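Local coordinates for protein arginine decarboxylase (PDB 3NZP) that probably catalyses the pyridoxal 5'-phosphate-dependent decarboxylation of arginine to agmatine, a step in the biosynthesis of polyamines such as spermidine, at residues N61-Y75 and L292-K304. Sequence-based numbering, arbitrary orientation.
Sequences NIYGNFNKARKEFGY and LREYANDVVFILK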
loop_
_atom_site.group_PDB
_atom_site.type_symbol
_atom_site.label_atom_id
_atom_site.label_comp_id
_atom_site.label_asym_id
_atom_site.label_seq_id
_atom_site.Cartn_x
_atom_site.Cartn_y
_atom_site.Cartn_z
ATOM N N ASN B 61 -19.389 2.137 -23.648
ATOM C CA ASN B 61 -20.412 2.406 -22.668
ATOM C C ASN B 61 -20.312 3.884 -22.257
ATOM O O ASN B 61 -21.322 4.550 -22.087
ATOM C CB ASN B 61 -20.226 1.461 -21.492
ATOM C CG ASN B 61 -21.383 1.500 -20.531
ATOM O OD1 ASN B 61 -22.544 1.570 -20.936
ATOM N ND2 ASN B 61 -21.075 1.444 -19.238
ATOM N N ILE B 62 -19.092 4.397 -22.129
ATOM C CA ILE B 62 -18.892 5.798 -21.771
ATOM C C ILE B 62 -19.343 6.673 -22.936
ATOM O O ILE B 62 -20.237 7.509 -22.784
ATOM C CB ILE B 62 -17.409 6.100 -21.445
ATOM C CG1 ILE B 62 -17.009 5.375 -20.161
ATOM C CG2 ILE B 62 -17.188 7.593 -21.252
ATOM C CD1 ILE B 62 -15.573 5.568 -19.784
ATOM N N TYR B 63 -18.739 6.478 -24.104
ATOM C CA TYR B 63 -19.128 7.256 -25.275
ATOM C C TYR B 63 -20.626 7.096 -25.556
ATOM O O TYR B 63 -21.307 8.055 -25.931
ATOM C CB TYR B 63 -18.304 6.829 -26.485
ATOM C CG TYR B 63 -16.960 7.488 -26.500
ATOM C CD1 TYR B 63 -15.894 6.987 -25.757
ATOM C CD2 TYR B 63 -16.770 8.660 -27.216
ATOM C CE1 TYR B 63 -14.664 7.649 -25.733
ATOM C CE2 TYR B 63 -15.561 9.327 -27.198
ATOM C CZ TYR B 63 -14.514 8.821 -26.458
ATOM O OH TYR B 63 -13.332 9.524 -26.466
ATOM N N GLY B 64 -21.129 5.882 -25.349
ATOM C CA GLY B 64 -22.536 5.609 -25.568
ATOM C C GLY B 64 -23.443 6.528 -24.771
ATOM O O GLY B 64 -24.314 7.188 -25.332
ATOM N N ASN B 65 -23.231 6.590 -23.463
ATOM C CA ASN B 65 -24.054 7.436 -22.619
ATOM C C ASN B 65 -23.899 8.921 -22.880
ATOM O O ASN B 65 -24.883 9.648 -22.938
ATOM C CB ASN B 65 -23.762 7.171 -21.151
ATOM C CG ASN B 65 -24.430 5.931 -20.658
ATOM O OD1 ASN B 65 -23.993 4.827 -20.957
ATOM N ND2 ASN B 65 -25.523 6.099 -19.915
ATOM N N PHE B 66 -22.665 9.380 -23.022
ATOM C CA PHE B 66 -22.458 10.791 -23.251
ATOM C C PHE B 66 -23.016 11.219 -24.596
ATOM O O PHE B 66 -23.422 12.369 -24.766
ATOM C CB PHE B 66 -20.971 11.163 -23.118
ATOM C CG PHE B 66 -20.607 11.664 -21.751
ATOM C CD1 PHE B 66 -20.837 12.985 -21.404
ATOM C CD2 PHE B 66 -20.105 10.798 -20.787
ATOM C CE1 PHE B 66 -20.583 13.443 -20.111
ATOM C CE2 PHE B 66 -19.844 11.239 -19.491
ATOM C CZ PHE B 66 -20.084 12.564 -19.148
ATOM N N ASN B 67 -23.073 10.311 -25.559
ATOM C CA ASN B 67 -23.625 10.716 -26.837
ATOM C C ASN B 67 -25.139 10.809 -26.732
ATOM O O ASN B 67 -25.744 11.788 -27.169
ATOM C CB ASN B 67 -23.199 9.761 -27.944
ATOM C CG ASN B 67 -21.799 10.044 -28.420
ATOM O OD1 ASN B 67 -21.348 11.199 -28.381
ATOM N ND2 ASN B 67 -21.099 9.007 -28.877
ATOM N N LYS B 68 -25.748 9.800 -26.122
ATOM C CA LYS B 68 -27.185 9.795 -25.945
ATOM C C LYS B 68 -27.582 10.980 -25.071
ATOM O O LYS B 68 -28.655 11.549 -25.234
ATOM C CB LYS B 68 -27.632 8.467 -25.323
ATOM C CG LYS B 68 -27.297 7.300 -26.240
ATOM C CD LYS B 68 -28.095 6.045 -25.954
ATOM C CE LYS B 68 -27.663 5.364 -24.682
ATOM N NZ LYS B 68 -28.407 4.084 -24.510
ATOM N N ALA B 69 -26.711 11.374 -24.158
ATOM C CA ALA B 69 -27.012 12.500 -23.302
ATOM C C ALA B 69 -26.909 13.778 -24.102
ATOM O O ALA B 69 -27.677 14.714 -23.901
ATOM C CB ALA B 69 -26.046 12.557 -22.135
ATOM N N ARG B 70 -25.952 13.841 -25.013
ATOM C CA ARG B 70 -25.809 15.050 -25.798
ATOM C C ARG B 70 -26.968 15.247 -26.744
ATOM O O ARG B 70 -27.435 16.368 -26.927
ATOM C CB ARG B 70 -24.497 15.040 -26.567
ATOM C CG ARG B 70 -23.351 15.600 -25.760
ATOM C CD ARG B 70 -22.238 15.985 -26.681
ATOM N NE ARG B 70 -21.882 14.850 -27.509
ATOM C CZ ARG B 70 -21.286 14.949 -28.687
ATOM N NH1 ARG B 70 -20.990 13.850 -29.373
ATOM N NH2 ARG B 70 -20.997 16.146 -29.179
ATOM N N LYS B 71 -27.447 14.162 -27.336
ATOM C CA LYS B 71 -28.562 14.256 -28.274
ATOM C C LYS B 71 -29.847 14.647 -27.571
ATOM O O LYS B 71 -30.646 15.416 -28.108
ATOM C CB LYS B 71 -28.748 12.926 -29.011
ATOM C CG LYS B 71 -27.626 12.617 -30.008
ATOM C CD LYS B 71 -27.549 13.687 -31.108
ATOM C CE LYS B 71 -26.490 13.376 -32.166
ATOM N NZ LYS B 71 -26.616 14.281 -33.344
ATOM N N GLU B 72 -30.040 14.117 -26.366
ATOM C CA GLU B 72 -31.238 14.409 -25.594
ATOM C C GLU B 72 -31.391 15.908 -25.454
ATOM O O GLU B 72 -32.433 16.452 -25.766
ATOM C CB GLU B 72 -31.167 13.773 -24.209
ATOM C CG GLU B 72 -32.486 13.818 -23.472
ATOM C CD GLU B 72 -32.367 13.429 -22.009
ATOM O OE1 GLU B 72 -31.863 12.320 -21.722
ATOM O OE2 GLU B 72 -32.783 14.229 -21.142
ATOM N N PHE B 73 -30.355 16.594 -24.998
ATOM C CA PHE B 73 -30.481 18.032 -24.847
ATOM C C PHE B 73 -29.912 18.784 -26.037
ATOM O O PHE B 73 -29.634 19.974 -25.937
ATOM C CB PHE B 73 -29.787 18.491 -23.574
ATOM C CG PHE B 73 -30.124 17.660 -22.386
ATOM C CD1 PHE B 73 -29.553 16.407 -22.219
ATOM C CD2 PHE B 73 -31.032 18.114 -21.445
ATOM C CE1 PHE B 73 -29.881 15.616 -21.133
ATOM C CE2 PHE B 73 -31.368 17.332 -20.355
ATOM C CZ PHE B 73 -30.790 16.080 -20.199
ATOM N N GLY B 74 -29.741 18.094 -27.159
ATOM C CA GLY B 74 -29.202 18.741 -28.338
ATOM C C GLY B 74 -27.989 19.595 -28.042
ATOM O O GLY B 74 -27.980 20.786 -28.352
ATOM N N TYR B 75 -26.965 18.982 -27.445
ATOM C CA TYR B 75 -25.715 19.672 -27.083
ATOM C C TYR B 75 -24.793 19.841 -28.304
ATOM O O TYR B 75 -24.427 18.869 -28.952
ATOM C CB TYR B 75 -24.996 18.884 -25.977
ATOM C CG TYR B 75 -23.904 19.671 -25.279
ATOM C CD1 TYR B 75 -22.553 19.488 -25.598
ATOM C CD2 TYR B 75 -24.228 20.625 -24.313
ATOM C CE1 TYR B 75 -21.555 20.242 -24.967
ATOM C CE2 TYR B 75 -23.243 21.377 -23.683
ATOM C CZ TYR B 75 -21.913 21.182 -24.014
ATOM O OH TYR B 75 -20.951 21.941 -23.387
ATOM N N LEU B 292 -24.545 6.142 -14.713
ATOM C CA LEU B 292 -23.658 6.751 -15.698
ATOM C C LEU B 292 -24.444 7.783 -16.504
ATOM O O LEU B 292 -23.986 8.912 -16.704
ATOM C CB LEU B 292 -23.089 5.692 -16.649
ATOM C CG LEU B 292 -21.750 6.017 -17.324
ATOM C CD1 LEU B 292 -21.572 5.107 -18.526
ATOM C CD2 LEU B 292 -21.697 7.465 -17.768
ATOM N N ARG B 293 -25.637 7.391 -16.948
ATOM C CA ARG B 293 -26.502 8.267 -17.735
ATOM C C ARG B 293 -26.818 9.546 -16.964
ATOM O O ARG B 293 -26.827 10.638 -17.536
ATOM C CB ARG B 293 -27.798 7.529 -18.116
ATOM C CG ARG B 293 -28.715 8.295 -19.068
ATOM C CD ARG B 293 -27.968 8.739 -20.313
ATOM N NE ARG B 293 -28.722 9.683 -21.139
ATOM C CZ ARG B 293 -29.584 9.344 -22.094
ATOM N NH1 ARG B 293 -30.207 10.297 -22.772
ATOM N NH2 ARG B 293 -29.820 8.067 -22.377
ATOM N N GLU B 294 -27.066 9.399 -15.665
ATOM C CA GLU B 294 -27.365 10.541 -14.810
ATOM C C GLU B 294 -26.163 11.485 -14.805
ATOM O O GLU B 294 -26.297 12.705 -14.948
ATOM C CB GLU B 294 -27.673 10.074 -13.391
ATOM C CG GLU B 294 -28.003 11.210 -12.461
ATOM C CD GLU B 294 -28.572 10.751 -11.127
ATOM O OE1 GLU B 294 -28.975 11.631 -10.336
ATOM O OE2 GLU B 294 -28.620 9.529 -10.863
ATOM N N TYR B 295 -24.979 10.905 -14.650
ATOM C CA TYR B 295 -23.751 11.678 -14.647
ATOM C C TYR B 295 -23.642 12.416 -15.981
ATOM O O TYR B 295 -23.399 13.623 -16.018
ATOM C CB TYR B 295 -22.567 10.740 -14.425
ATOM C CG TYR B 295 -21.213 11.389 -14.530
ATOM C CD1 TYR B 295 -20.480 11.317 -15.708
ATOM C CD2 TYR B 295 -20.666 12.074 -13.459
ATOM C CE1 TYR B 295 -19.234 11.913 -15.812
ATOM C CE2 TYR B 295 -19.424 12.677 -13.549
ATOM C CZ TYR B 295 -18.710 12.595 -14.730
ATOM O OH TYR B 295 -17.479 13.213 -14.852
ATOM N N ALA B 296 -23.843 11.696 -17.078
ATOM C CA ALA B 296 -23.764 12.318 -18.393
ATOM C C ALA B 296 -24.845 13.389 -18.576
ATOM O O ALA B 296 -24.535 14.527 -18.936
ATOM C CB ALA B 296 -23.863 11.255 -19.497
ATOM N N ASN B 297 -26.108 13.044 -18.331
ATOM C CA ASN B 297 -27.170 14.029 -18.492
ATOM C C ASN B 297 -26.865 15.279 -17.676
ATOM O O ASN B 297 -26.982 16.399 -18.175
ATOM C CB ASN B 297 -28.528 13.463 -18.068
ATOM C CG ASN B 297 -29.023 12.387 -18.998
ATOM O OD1 ASN B 297 -28.771 12.428 -20.200
ATOM N ND2 ASN B 297 -29.748 11.423 -18.451
ATOM N N ASP B 298 -26.456 15.088 -16.425
ATOM C CA ASP B 298 -26.130 16.222 -15.575
ATOM C C ASP B 298 -25.037 17.088 -16.191
ATOM O O ASP B 298 -25.156 18.311 -16.221
ATOM C CB ASP B 298 -25.723 15.746 -14.187
ATOM C CG ASP B 298 -26.907 15.284 -13.376
ATOM O OD1 ASP B 298 -26.719 14.703 -12.277
ATOM O OD2 ASP B 298 -28.041 15.505 -13.839
ATOM N N VAL B 299 -23.974 16.469 -16.693
ATOM C CA VAL B 299 -22.889 17.241 -17.289
ATOM C C VAL B 299 -23.378 18.057 -18.466
ATOM O O VAL B 299 -23.183 19.273 -18.517
ATOM C CB VAL B 299 -21.715 16.336 -17.759
ATOM C CG1 VAL B 299 -20.663 17.161 -18.502
ATOM C CG2 VAL B 299 -21.082 15.654 -16.561
ATOM N N VAL B 300 -24.038 17.396 -19.407
ATOM C CA VAL B 300 -24.531 18.081 -20.590
ATOM C C VAL B 300 -25.534 19.174 -20.263
ATOM O O VAL B 300 -25.535 20.235 -20.883
ATOM C CB VAL B 300 -25.184 17.099 -21.545
ATOM C CG1 VAL B 300 -25.722 17.843 -22.745
ATOM C CG2 VAL B 300 -24.177 16.062 -21.968
ATOM N N PHE B 301 -26.393 18.915 -19.288
ATOM C CA PHE B 301 -27.398 19.897 -18.917
ATOM C C PHE B 301 -26.778 21.123 -18.258
ATOM O O PHE B 301 -26.952 22.236 -18.741
ATOM C CB PHE B 301 -28.423 19.247 -17.996
ATOM C CG PHE B 301 -29.571 20.137 -17.628
ATOM C CD1 PHE B 301 -29.486 20.987 -16.528
ATOM C CD2 PHE B 301 -30.764 20.079 -18.340
ATOM C CE1 PHE B 301 -30.580 21.758 -16.136
ATOM C CE2 PHE B 301 -31.860 20.845 -17.958
ATOM C CZ PHE B 301 -31.770 21.685 -16.852
ATOM N N ILE B 302 -26.047 20.917 -17.167
ATOM C CA ILE B 302 -25.416 22.026 -16.462
ATOM C C ILE B 302 -24.659 22.941 -17.415
ATOM O O ILE B 302 -24.774 24.169 -17.346
ATOM C CB ILE B 302 -24.406 21.537 -15.405
ATOM C CG1 ILE B 302 -25.068 20.559 -14.427
ATOM C CG2 ILE B 302 -23.838 22.741 -14.648
ATOM C CD1 ILE B 302 -26.152 21.183 -13.575
ATOM N N LEU B 303 -23.875 22.345 -18.305
ATOM C CA LEU B 303 -23.095 23.143 -19.240
ATOM C C LEU B 303 -23.983 23.889 -20.232
ATOM O O LEU B 303 -23.790 25.080 -20.462
ATOM C CB LEU B 303 -22.081 22.268 -19.978
ATOM C CG LEU B 303 -20.980 21.659 -19.100
ATOM C CD1 LEU B 303 -20.099 20.786 -19.977
ATOM C CD2 LEU B 303 -20.161 22.753 -18.419
ATOM N N LYS B 304 -24.958 23.195 -20.812
ATOM C CA LYS B 304 -25.865 23.832 -21.759
ATOM C C LYS B 304 -26.468 25.068 -21.118
ATOM O O LYS B 304 -26.420 26.160 -21.671
ATOM C CB LYS B 304 -26.986 22.888 -22.146
ATOM C CG LYS B 304 -28.036 23.528 -23.021
ATOM C CD LYS B 304 -29.095 22.509 -23.382
ATOM C CE LYS B 304 -30.167 23.090 -24.283
ATOM N NZ LYS B 304 -31.210 22.060 -24.593
#
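Ala296 CB lies over the centre of the Phe66 ring, 3.8 Å from the centroid, in a CH-pi contact. The rim of that ring meets the rim of Tyr295, with Phe66 CZ 3.5 Å from Tyr295 CE1 and the planes at 83°. Ala69 is a knob among Arg293, Ala296, Asn297 and Val300. Ala69 CB meets Ala296 CB at 3.7 Å, where the two helix segments pass 8.5 Å apart, axis to axis, crossing at -43°. Val300 divides its branches: CG2 touches Ala69 and Arg70, while CG1 packs 3.5 Å from Tyr75 CB. Phe73 and Phe301 meet obliquely at the more exposed margin.

Both helices pack on the outside of the eight-stranded TIM-type barrel that binds the cofactor. Helix 52-72 precedes the first barrel strand, and helix 292-309 the last, strand 316-319, on which Val299, Leu303 and Tyr75 also rest. Tyr75 OH is hydrogen-bonded to Pro315 O.

Arg293, Glu72 and Asn297 form a polar group at one flank. Arg293 bends at chi2 (53°), which lays one guanidinium face, near the rim, over Lys68 CB. NH1 forms a salt bridge to Glu72 OE1 (2.8 Å), and NE donates to Asn297 OD1. A Schellman motif, with Gly74 at C-prime, ends helix 52-72. There the extended Lys304 chain brings NZ to Phe73 O in a 2.9 Å hydrogen bond.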